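Local coordinates for protein TRAS1 ORF2p (Bombyx mori, PDB 1WDU) that is the N-terminal endonuclease domain of a telomere-specific non-LTR retrotransposon protein, whose full-length form probably binds nucleic acid and may carry RNA-DNA hybrid ribonuclease activity, at residues D172-M175 with G176-E180. The protein carries 1 engineered substitution. Residues are numbered along the deposited sequence; the frame is centred on the assembly and turned at random.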
ATOM      1  N   ASP A 172      16.379  -7.886  -2.594  1.00 30.21           N
ATOM      2  CA  ASP A 172      17.633  -7.150  -2.739  1.00 30.34           C
ATOM      3  C   ASP A 172      17.504  -5.971  -3.712  1.00 29.23           C
ATOM      4  O   ASP A 172      17.954  -4.863  -3.411  1.00 27.66           O
ATOM      5  CB  ASP A 172      18.747  -8.100  -3.207  1.00 34.01           C
ATOM      6  CG  ASP A 172      19.310  -8.952  -2.078  1.00 37.58           C
ATOM      7  OD1 ASP A 172      20.154  -9.821  -2.369  1.00 41.01           O
ATOM      8  OD2 ASP A 172      18.920  -8.758  -0.899  1.00 38.23           O
ATOM      9  N   GLN A 173      16.897  -6.200  -4.876  1.00 30.28           N
ATOM     10  CA  GLN A 173      16.714  -5.115  -5.845  1.00 31.46           C
ATOM     11  C   GLN A 173      15.837  -4.020  -5.252  1.00 31.44           C
ATOM     12  O   GLN A 173      16.142  -2.830  -5.390  1.00 32.44           O
ATOM     13  CB  GLN A 173      16.085  -5.626  -7.149  1.00 33.59           C
ATOM     14  CG  GLN A 173      17.039  -6.459  -8.017  1.00 36.37           C
ATOM     15  CD  GLN A 173      16.625  -6.505  -9.484  1.00 37.55           C
ATOM     16  OE1 GLN A 173      16.548  -5.468 -10.152  1.00 36.41           O
ATOM     17  NE2 GLN A 173      16.357  -7.712  -9.990  1.00 36.20           N
ATOM     18  N   LEU A 174      14.750  -4.416  -4.589  1.00 31.91           N
ATOM     19  CA  LEU A 174      13.849  -3.439  -3.961  1.00 31.83           C
ATOM     20  C   LEU A 174      14.598  -2.665  -2.875  1.00 32.02           C
ATOM     21  O   LEU A 174      14.519  -1.443  -2.817  1.00 32.53           O
ATOM     22  CB  LEU A 174      12.619  -4.140  -3.358  1.00 31.62           C
ATOM     23  CG  LEU A 174      11.591  -3.257  -2.632  1.00 32.09           C
ATOM     24  CD1 LEU A 174      11.225  -2.064  -3.497  1.00 31.88           C
ATOM     25  CD2 LEU A 174      10.343  -4.074  -2.301  1.00 30.63           C
ATOM     26  N   MET A 175      15.328  -3.374  -2.014  1.00 32.64           N
ATOM     27  CA  MET A 175      16.095  -2.712  -0.957  1.00 32.95           C
ATOM     28  C   MET A 175      17.100  -1.730  -1.557  1.00 33.88           C
ATOM     29  O   MET A 175      17.294  -0.629  -1.035  1.00 32.92           O
ATOM     30  CB  MET A 175      16.852  -3.740  -0.103  1.00 34.83           C
ATOM     31  CG  MET A 175      16.037  -4.375   1.025  1.00 34.48           C
ATOM     32  SD  MET A 175      15.230  -3.143   2.096  1.00 41.11           S
ATOM     33  CE  MET A 175      16.627  -2.514   3.053  1.00 32.63           C
ATOM     34  N   GLY A 176      17.742  -2.138  -2.652  1.00 34.81           N
ATOM     35  CA  GLY A 176      18.719  -1.284  -3.304  1.00 34.18           C
ATOM     36  C   GLY A 176      18.058   0.002  -3.752  1.00 35.66           C
ATOM     37  O   GLY A 176      18.585   1.100  -3.552  1.00 36.32           O
ATOM     38  N   THR A 177      16.888  -0.139  -4.365  1.00 35.17           N
ATOM     39  CA  THR A 177      16.133   1.013  -4.824  1.00 33.59           C
ATOM     40  C   THR A 177      15.742   1.872  -3.623  1.00 33.93           C
ATOM     41  O   THR A 177      15.864   3.097  -3.663  1.00 33.61           O
ATOM     42  CB  THR A 177      14.880   0.561  -5.591  1.00 33.77           C
ATOM     43  OG1 THR A 177      15.290  -0.161  -6.759  1.00 32.70           O
ATOM     44  CG2 THR A 177      14.033   1.749  -6.006  1.00 33.46           C
ATOM     45  N   LEU A 178      15.279   1.243  -2.548  1.00 33.86           N
ATOM     46  CA  LEU A 178      14.906   2.019  -1.369  1.00 36.13           C
ATOM     47  C   LEU A 178      16.091   2.844  -0.889  1.00 36.51           C
ATOM     48  O   LEU A 178      15.946   4.027  -0.578  1.00 35.30           O
ATOM     49  CB  LEU A 178      14.429   1.104  -0.245  1.00 35.86           C
ATOM     50  CG  LEU A 178      12.937   0.765  -0.215  1.00 38.92           C
ATOM     51  CD1 LEU A 178      12.396   0.532  -1.621  1.00 38.02           C
ATOM     52  CD2 LEU A 178      12.742  -0.459   0.672  1.00 37.32           C
ATOM     53  N   GLY A 179      17.265   2.211  -0.845  1.00 38.08           N
ATOM     54  CA  GLY A 179      18.474   2.890  -0.406  1.00 38.92           C
ATOM     55  C   GLY A 179      18.810   4.135  -1.211  1.00 40.40           C
ATOM     56  O   GLY A 179      19.202   5.156  -0.651  1.00 40.36           O
ATOM     57  N   GLU A 180      18.659   4.055  -2.527  1.00 41.84           N
ATOM     58  CA  GLU A 180      18.942   5.185  -3.400  1.00 44.85           C
ATOM     59  C   GLU A 180      17.962   6.334  -3.197  1.00 45.56           C
ATOM     60  O   GLU A 180      18.320   7.508  -3.355  1.00 46.21           O
ATOM     61  CB  GLU A 180      18.882   4.745  -4.863  1.00 47.33           C
ATOM     62  CG  GLU A 180      20.084   3.961  -5.345  1.00 51.45           C
ATOM     63  CD  GLU A 180      19.784   3.181  -6.614  1.00 55.00           C
ATOM     64  OE1 GLU A 180      19.088   3.726  -7.503  1.00 55.05           O
ATOM     65  OE2 GLU A 180      20.249   2.023  -6.719  1.00 56.14           O
TER
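L174 and L178, one turn apart on the amphipathic alpha-helix 169-181, meet on its buried face in an outer layer of the four-layered alpha/beta sandwich. Their CD1 methyls close to 3.4 Å, L174 CD1 against L178 CD1. L174 reaches this place because its CG stands anti to the backbone N (chi1 179°); it packs on L134 of helix 131-142 and on W162, L178 on I185 of strand 184-185. M175 flanks the same side: its chain folds back at chi2 and chi3, and SD rests 3.9 Å from L178 CD2, a looser touch. M175 also touches W161, W162 and I185. The opposite flank is open. There G176 and G179 have no side chain and that of D172 points away, and backbone bonds of the i to i+4 kind hold the turns, G176 N to D172 O at 2.8 Å and G179 N to M175 O at 2.8 Å. E180, at the edge of this flank, reaches helix 131-142 through a salt bridge with K138. T177, buried beside L134, turns its hydroxyl back on the helix, OG1 lying anti to its own carbonyl carbon (chi1 -63°) and bonding Q173 O at 3.1 Å. Replacing T177 with a valine would probably leave Q173 O with one donor fewer. As it stands, Q173 O accepts twice, T177 N at 3.0 Å and T177 OG1 reaching it from opposite faces of its carbonyl plane.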